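Local coordinates for protein probable hydrolase (Pseudomonas aeruginosa, PDB 7AL6) that probably acts as a hydrolase of the alpha/beta hydrolase fold, perhaps a lipolytic one, though its substrate and reaction have not been established, at residues Pro29-Ala40 with Leu53-Gly64; Leu76-Val84 with Met103-Leu111. One frame throughout, in Å; residues are numbered along the deposited sequence.

Interaction 1. Residues Pro29-Ala40 with Leu53-Gly64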
# COMPACT_ATOMS: atom_id res chain seq x y z
N PRO A 29 -16.13 -5.16 28.98
CA PRO A 29 -15.37 -4.68 27.80
C PRO A 29 -15.56 -3.19 27.55
O PRO A 29 -16.68 -2.71 27.34
CB PRO A 29 -15.92 -5.53 26.66
CG PRO A 29 -17.32 -6.04 27.16
CD PRO A 29 -17.18 -6.15 28.65
N VAL A 30 -14.43 -2.47 27.48
CA VAL A 30 -14.39 -1.03 27.21
C VAL A 30 -13.27 -0.74 26.21
O VAL A 30 -12.14 -1.17 26.40
CB VAL A 30 -14.14 -0.23 28.51
CG1 VAL A 30 -14.12 1.26 28.21
CG2 VAL A 30 -15.18 -0.57 29.55
N ILE A 31 -13.58 0.03 25.16
CA ILE A 31 -12.56 0.64 24.31
C ILE A 31 -12.42 2.11 24.70
O ILE A 31 -13.43 2.84 24.75
CB ILE A 31 -12.90 0.49 22.82
CG1 ILE A 31 -13.09 -0.97 22.50
CG2 ILE A 31 -11.75 1.05 21.95
CD1 ILE A 31 -13.65 -1.24 21.06
N ALA A 32 -11.19 2.53 25.02
CA ALA A 32 -10.88 3.90 25.38
C ALA A 32 -10.27 4.64 24.19
O ALA A 32 -9.28 4.18 23.60
CB ALA A 32 -9.92 3.95 26.58
N LEU A 33 -10.85 5.79 23.87
CA LEU A 33 -10.52 6.58 22.70
C LEU A 33 -10.01 7.97 23.10
O LEU A 33 -10.67 8.69 23.87
CB LEU A 33 -11.75 6.69 21.79
CG LEU A 33 -12.45 5.39 21.40
CD1 LEU A 33 -13.61 5.76 20.47
CD2 LEU A 33 -11.48 4.48 20.68
N HIS A 34 -8.86 8.38 22.53
CA HIS A 34 -8.17 9.59 22.95
C HIS A 34 -8.54 10.79 22.05
O HIS A 34 -9.25 10.68 21.05
CB HIS A 34 -6.64 9.36 22.98
CG HIS A 34 -6.07 8.95 21.66
ND1 HIS A 34 -5.89 9.84 20.62
CD2 HIS A 34 -5.65 7.74 21.19
CE1 HIS A 34 -5.42 9.20 19.56
NE2 HIS A 34 -5.27 7.92 19.88
N GLY A 35 -7.96 11.92 22.39
CA GLY A 35 -8.13 13.22 21.73
C GLY A 35 -7.30 13.38 20.47
O GLY A 35 -6.39 12.62 20.25
N TRP A 36 -7.62 14.37 19.66
CA TRP A 36 -6.90 14.64 18.40
C TRP A 36 -5.42 14.92 18.71
O TRP A 36 -5.18 15.69 19.61
CB TRP A 36 -7.59 15.80 17.72
CG TRP A 36 -7.06 16.21 16.39
CD1 TRP A 36 -7.13 15.51 15.22
CD2 TRP A 36 -6.54 17.49 16.05
NE1 TRP A 36 -6.61 16.26 14.21
CE2 TRP A 36 -6.22 17.47 14.69
CE3 TRP A 36 -6.21 18.63 16.80
CZ2 TRP A 36 -5.64 18.55 14.05
CZ3 TRP A 36 -5.64 19.70 16.16
CH2 TRP A 36 -5.36 19.66 14.81
N LEU A 37 -4.48 14.25 18.03
CA LEU A 37 -3.00 14.34 18.15
C LEU A 37 -2.50 13.77 19.49
O LEU A 37 -1.35 13.90 19.74
CB LEU A 37 -2.47 15.76 17.93
CG LEU A 37 -2.96 16.49 16.69
CD1 LEU A 37 -2.31 17.84 16.55
CD2 LEU A 37 -2.76 15.67 15.43
N ASP A 38 -3.34 13.12 20.29
CA ASP A 38 -2.87 12.44 21.48
C ASP A 38 -2.65 10.96 21.15
O ASP A 38 -2.42 10.63 19.98
CB ASP A 38 -3.87 12.63 22.63
CG ASP A 38 -3.95 14.08 23.09
OD1 ASP A 38 -3.03 14.84 22.75
OD2 ASP A 38 -4.93 14.43 23.80
N ASN A 39 -2.74 10.09 22.15
CA ASN A 39 -2.50 8.65 22.01
C ASN A 39 -3.02 7.98 23.27
O ASN A 39 -3.54 8.63 24.17
CB ASN A 39 -1.02 8.35 21.78
CG ASN A 39 -0.12 8.90 22.85
OD1 ASN A 39 -0.25 8.54 24.01
ND2 ASN A 39 0.85 9.75 22.45
N ALA A 40 -2.82 6.67 23.34
CA ALA A 40 -3.40 5.90 24.44
C ALA A 40 -2.85 6.31 25.80
O ALA A 40 -3.44 5.96 26.83
CB ALA A 40 -3.16 4.40 24.24
N LEU A 53 -12.92 -3.31 34.83
CA LEU A 53 -13.16 -2.99 33.41
C LEU A 53 -12.00 -3.56 32.58
O LEU A 53 -10.89 -3.46 33.02
CB LEU A 53 -13.27 -1.48 33.20
CG LEU A 53 -14.35 -0.76 34.00
CD1 LEU A 53 -14.52 0.65 33.51
CD2 LEU A 53 -15.67 -1.49 33.95
N ARG A 54 -12.27 -4.22 31.47
CA ARG A 54 -11.20 -4.66 30.56
C ARG A 54 -11.08 -3.53 29.55
O ARG A 54 -11.91 -3.44 28.69
CB ARG A 54 -11.53 -6.01 29.92
CG ARG A 54 -10.50 -6.45 28.90
CD ARG A 54 -9.09 -6.59 29.42
NE ARG A 54 -8.31 -7.42 28.53
CZ ARG A 54 -7.08 -7.81 28.73
NH1 ARG A 54 -6.49 -8.58 27.85
NH2 ARG A 54 -6.43 -7.44 29.81
N ILE A 55 -10.07 -2.68 29.66
CA ILE A 55 -9.96 -1.48 28.80
C ILE A 55 -8.90 -1.67 27.74
O ILE A 55 -7.75 -1.93 28.06
CB ILE A 55 -9.69 -0.24 29.66
CG1 ILE A 55 -10.78 -0.02 30.71
CG2 ILE A 55 -9.51 0.98 28.80
CD1 ILE A 55 -10.42 0.95 31.77
N VAL A 56 -9.31 -1.47 26.51
CA VAL A 56 -8.45 -1.47 25.34
C VAL A 56 -8.24 -0.00 25.01
O VAL A 56 -9.14 0.66 24.47
CB VAL A 56 -9.08 -2.25 24.18
CG1 VAL A 56 -8.21 -2.15 22.93
CG2 VAL A 56 -9.29 -3.70 24.57
N ALA A 57 -7.08 0.54 25.38
CA ALA A 57 -6.77 1.94 25.12
C ALA A 57 -6.12 1.96 23.75
O ALA A 57 -4.93 1.64 23.60
CB ALA A 57 -5.85 2.54 26.19
N LEU A 58 -6.90 2.39 22.78
CA LEU A 58 -6.56 2.32 21.37
C LEU A 58 -5.87 3.58 20.90
O LEU A 58 -6.28 4.69 21.25
CB LEU A 58 -7.85 2.13 20.59
CG LEU A 58 -7.77 1.84 19.10
CD1 LEU A 58 -7.20 0.46 18.86
CD2 LEU A 58 -9.20 2.00 18.51
N ASP A 59 -4.85 3.38 20.10
CA ASP A 59 -4.19 4.47 19.38
C ASP A 59 -5.04 4.62 18.13
O ASP A 59 -5.20 3.67 17.42
CB ASP A 59 -2.72 4.18 19.05
CG ASP A 59 -1.75 4.55 20.15
OD1 ASP A 59 -2.10 5.36 20.95
OD2 ASP A 59 -0.71 3.99 20.18
N PHE A 60 -5.54 5.80 17.83
CA PHE A 60 -6.25 6.03 16.55
C PHE A 60 -5.21 5.95 15.43
O PHE A 60 -4.05 6.28 15.62
CB PHE A 60 -6.91 7.41 16.51
CG PHE A 60 -8.28 7.49 17.12
CD1 PHE A 60 -9.22 6.53 16.85
CD2 PHE A 60 -8.62 8.53 17.96
CE1 PHE A 60 -10.48 6.60 17.40
CE2 PHE A 60 -9.89 8.60 18.51
CZ PHE A 60 -10.81 7.63 18.23
N ALA A 61 -5.68 5.70 14.23
CA ALA A 61 -4.87 5.71 13.00
C ALA A 61 -4.14 7.06 12.91
O ALA A 61 -4.73 8.09 13.18
CB ALA A 61 -5.76 5.50 11.82
N GLY A 62 -2.86 7.03 12.59
CA GLY A 62 -2.00 8.21 12.45
C GLY A 62 -1.60 8.82 13.78
O GLY A 62 -1.06 9.88 13.77
N HIS A 63 -1.86 8.14 14.89
CA HIS A 63 -1.55 8.61 16.26
C HIS A 63 -0.77 7.55 17.03
O HIS A 63 -0.83 6.41 16.66
CB HIS A 63 -2.82 8.92 17.06
CG HIS A 63 -3.67 10.04 16.56
ND1 HIS A 63 -4.41 9.95 15.44
CD2 HIS A 63 -3.95 11.24 17.08
CE1 HIS A 63 -5.08 11.05 15.26
NE2 HIS A 63 -4.81 11.85 16.24
N GLY A 64 -0.01 7.96 18.03
CA GLY A 64 0.71 7.04 18.92
C GLY A 64 1.55 6.06 18.14
O GLY A 64 2.35 6.46 17.33
O HOH W 1 -6.82 5.60 23.83
O HOH W 2 -8.45 6.24 20.41
O HOH W 3 0.54 10.44 19.26

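Interaction 2. Residues Leu76-Val84 with Met103-Leu111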
# COMPACT_ATOMS: atom_id res chain seq x y z
N LEU A 76 -11.51 11.32 8.57
CA LEU A 76 -12.81 11.90 8.95
C LEU A 76 -13.34 11.17 10.19
O LEU A 76 -12.89 10.07 10.46
CB LEU A 76 -13.77 11.84 7.77
CG LEU A 76 -13.22 12.47 6.50
CD1 LEU A 76 -14.23 12.46 5.39
CD2 LEU A 76 -12.71 13.87 6.76
N LEU A 77 -14.27 11.77 10.91
CA LEU A 77 -14.77 11.25 12.20
C LEU A 77 -15.36 9.85 12.02
O LEU A 77 -15.08 9.04 12.85
CB LEU A 77 -15.78 12.23 12.79
CG LEU A 77 -15.23 13.56 13.27
CD1 LEU A 77 -16.34 14.51 13.62
CD2 LEU A 77 -14.30 13.38 14.44
N TRP A 78 -16.12 9.59 10.97
CA TRP A 78 -16.74 8.28 10.70
C TRP A 78 -15.69 7.23 10.31
O TRP A 78 -16.00 6.08 10.37
CB TRP A 78 -17.90 8.37 9.71
CG TRP A 78 -17.62 9.20 8.52
CD1 TRP A 78 -17.07 8.79 7.35
CD2 TRP A 78 -17.85 10.60 8.38
NE1 TRP A 78 -16.96 9.83 6.50
CE2 TRP A 78 -17.42 10.96 7.10
CE3 TRP A 78 -18.37 11.58 9.21
CZ2 TRP A 78 -17.51 12.26 6.63
CZ3 TRP A 78 -18.43 12.87 8.76
CH2 TRP A 78 -18.01 13.21 7.49
N ASP A 79 -14.53 7.65 9.80
CA ASP A 79 -13.40 6.75 9.49
C ASP A 79 -12.90 6.15 10.82
O ASP A 79 -12.75 4.96 10.89
CB ASP A 79 -12.29 7.46 8.71
CG ASP A 79 -12.69 8.00 7.35
OD1 ASP A 79 -13.42 7.33 6.68
OD2 ASP A 79 -12.26 9.05 7.01
N TYR A 80 -12.75 6.97 11.85
CA TYR A 80 -12.37 6.48 13.18
C TYR A 80 -13.45 5.56 13.74
O TYR A 80 -13.14 4.56 14.40
CB TYR A 80 -12.14 7.62 14.16
CG TYR A 80 -10.96 8.54 13.90
CD1 TYR A 80 -9.65 8.05 13.77
CD2 TYR A 80 -11.15 9.93 13.80
CE1 TYR A 80 -8.58 8.92 13.54
CE2 TYR A 80 -10.10 10.79 13.56
CZ TYR A 80 -8.81 10.28 13.44
OH TYR A 80 -7.77 11.15 13.21
N ALA A 81 -14.73 5.89 13.50
CA ALA A 81 -15.82 5.07 14.03
C ALA A 81 -15.77 3.68 13.44
O ALA A 81 -15.96 2.69 14.15
CB ALA A 81 -17.17 5.73 13.70
N LEU A 82 -15.58 3.58 12.12
CA LEU A 82 -15.45 2.27 11.50
C LEU A 82 -14.28 1.49 12.13
O LEU A 82 -14.43 0.30 12.46
CB LEU A 82 -15.28 2.43 9.98
CG LEU A 82 -15.09 1.10 9.21
CD1 LEU A 82 -16.28 0.14 9.42
CD2 LEU A 82 -14.84 1.32 7.75
N ASP A 83 -13.11 2.14 12.30
CA ASP A 83 -11.95 1.47 12.92
C ASP A 83 -12.30 0.86 14.28
O ASP A 83 -11.94 -0.28 14.58
CB ASP A 83 -10.77 2.43 13.10
CG ASP A 83 -10.22 2.94 11.79
OD1 ASP A 83 -10.52 2.37 10.71
OD2 ASP A 83 -9.42 3.86 11.84
N VAL A 84 -12.99 1.63 15.12
CA VAL A 84 -13.33 1.16 16.46
C VAL A 84 -14.25 -0.04 16.39
O VAL A 84 -14.05 -1.04 17.08
CB VAL A 84 -13.96 2.32 17.26
CG1 VAL A 84 -14.45 1.84 18.60
CG2 VAL A 84 -12.91 3.44 17.46
N MET A 103 -12.01 14.58 21.08
CA MET A 103 -12.35 13.94 19.79
C MET A 103 -12.83 12.49 19.97
O MET A 103 -13.68 12.00 19.20
CB MET A 103 -11.14 13.92 18.84
CG MET A 103 -11.50 13.40 17.44
SD MET A 103 -10.07 13.31 16.29
CE MET A 103 -9.17 11.96 17.07
N GLY A 104 -12.23 11.77 20.90
CA GLY A 104 -12.61 10.39 21.11
C GLY A 104 -14.01 10.27 21.65
O GLY A 104 -14.68 9.24 21.43
N ALA A 105 -14.46 11.28 22.41
CA ALA A 105 -15.84 11.34 22.88
C ALA A 105 -16.77 11.63 21.72
O ALA A 105 -17.84 11.02 21.60
CB ALA A 105 -16.01 12.41 23.97
N ILE A 106 -16.34 12.48 20.79
CA ILE A 106 -17.14 12.77 19.62
C ILE A 106 -17.36 11.51 18.79
O ILE A 106 -18.47 11.24 18.32
CB ILE A 106 -16.49 13.88 18.79
CG1 ILE A 106 -16.50 15.18 19.59
CG2 ILE A 106 -17.20 14.00 17.47
CD1 ILE A 106 -15.70 16.25 18.96
N VAL A 107 -16.28 10.72 18.61
CA VAL A 107 -16.37 9.51 17.81
C VAL A 107 -17.29 8.51 18.48
O VAL A 107 -18.06 7.80 17.83
CB VAL A 107 -14.94 8.94 17.58
CG1 VAL A 107 -15.02 7.53 17.00
CG2 VAL A 107 -14.16 9.83 16.65
N SER A 108 -17.22 8.46 19.80
CA SER A 108 -18.03 7.54 20.58
C SER A 108 -19.50 7.84 20.40
O SER A 108 -20.32 6.91 20.26
CB SER A 108 -17.68 7.64 22.06
OG SER A 108 -16.37 7.21 22.34
N VAL A 109 -19.87 9.14 20.42
CA VAL A 109 -21.27 9.54 20.25
C VAL A 109 -21.77 9.16 18.87
O VAL A 109 -22.91 8.71 18.72
CB VAL A 109 -21.45 11.05 20.51
CG1 VAL A 109 -22.82 11.57 19.99
CG2 VAL A 109 -21.29 11.40 21.99
N LEU A 110 -20.95 9.36 17.85
CA LEU A 110 -21.31 9.02 16.46
C LEU A 110 -21.58 7.52 16.38
O LEU A 110 -22.57 7.15 15.85
CB LEU A 110 -20.16 9.39 15.52
CG LEU A 110 -20.01 10.87 15.18
CD1 LEU A 110 -18.98 11.05 14.09
CD2 LEU A 110 -21.33 11.48 14.76
N LEU A 111 -20.72 6.71 16.97
CA LEU A 111 -20.84 5.24 16.97
C LEU A 111 -22.09 4.82 17.75
O LEU A 111 -22.82 4.01 17.26
CB LEU A 111 -19.56 4.67 17.56
CG LEU A 111 -19.35 3.18 17.37
CD1 LEU A 111 -19.58 2.77 15.93
CD2 LEU A 111 -17.96 2.81 17.82

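Interaction 1. Residues Pro29-Ala40 with Leu53-Gly64
Val30 and Ala32 pair with Arg54, Val56 and Leu58 as neighbouring parallel strands in the central sheet of an alpha/beta hydrolase fold, and the contact illustrates how such a sheet carries loops to the site at its C-terminal edge. In the backbone ladder Val30 N donates to Arg54 O, Val56 N to Val30 O (2.8 Å), Ala32 N to Val56 O and Leu58 N to Ala32 O. Strand 96-101 hydrogen-bonds to the other edge of 29-33.

Apolar contacts follow on both faces of the pair. On one, Ala32 CB rests against Ile55 CG2 at 3.7 Å, and Ala57 CB reaches Ala40 CB. On the other, Leu33 and Leu58 run alongside each other in one direction, their CD2 methyls 4.0 Å apart. The Phe60 ring crosses Leu33 at about a right angle, its CZ near Leu33 CB.

Past the strands, an aromatic cluster joins the loops. His34 holds CG between its backbone N and carbonyl carbon (chi1 59°), which turns the imidazole toward segment 53-64. Phe60 presents its edge to one face of that ring; Asn39 CA lies over the centre of the opposite face. His63 CD2 lies 3.5 Å from His34 CE1, the two rings oblique at 52°, neither stacked nor edge-to-face. In hydrolases of this fold the backbone N-H just after the His-Gly pair commonly lines the oxyanion hole, as that of Trp36 probably does here.

Polar side-chain bonds fix the loops. Asp59 OD1 accepts from Ala40 N at 2.8 Å, while its OD2 forms a salt bridge with Arg188. His34 ND1 donates to Gly35 O (2.8 Å) in the ring plane, leaving NE2 as the acceptor for Phe60 N at 3.0 Å; the bond is nearly straight (175°), although Phe60 N sits off the imidazole plane.

Interaction 2. Residues Leu76-Val84 with Met103-Leu111
Leu77 fits as a knob into a hole formed by Met103, Ile106, Val107 and Leu110, a compact case of two helices meeting steeply through apolar side chains. The axes of the short segments approach to 9.0 Å at a crossing angle of -72°, so each helix offers the other only a limited patch.

Packing is close at four places. Leu77 CB lies 3.6 Å from Leu110 CD1, while its two methyls diverge, CD1 toward Ile106 CG2 and CD2 toward Met103 CG. At the start of helix 103-111, beside Leu77, Tyr80 crosses Met103 at about a right angle in a Met-aromatic contact: Met103 SD stands 3.7 Å from Tyr80 CE2 and approaches the ring obliquely. The Met103 chain runs extended through CG and SD and then bends (chi3 69°), which brings CE beside CE2 and CZ of the same ring. Val107 CG2 packs against Tyr80 CB. At Ala81 the small side chain lets the two backbones come near, Ala81 CA to Leu111 CA being 5.8 Å, and Val107 CG1 lies 3.9 Å from Ala81 N. Further along, Val84 CG1 meets Leu111 CD2 at 3.7 Å.

The looser, more open margin is at Leu77 and Ile106, both partly exposed, where a bound di(hydroxyethyl)ether has its nearest atom about 3 Å from the Leu77 side chain.

Inward, Val84, Val107 and Ser108 reach Leu33 of strand 28-33, and Leu111 touches Leu98 of strand 96-101. Ser108 and Val109 also rest on strand 119-125, so the helix pair packs directly against the central sheet.

How the interactions relate
The two contacts follow one another along the chain: the segments of interaction 1 both precede those of interaction 2, and strand 53-58 leads on to helix 77-91. Their centres lie 11 Å apart, the first being strand pairing within the sheet and the second helix packing against it. They meet where Phe60 CD2 comes 3.6 Å from Met103 CE and Leu33 CD1 touches Ser108 OG, while Tyr80 lies against both Phe60 and His63. Helix 103-114 starts just after Ser102, the probable nucleophile of a GxSxG elbow with a putative Ser-His-Asp triad. The loops of interaction 1 and the start of this helix thus converge on the presumed active site.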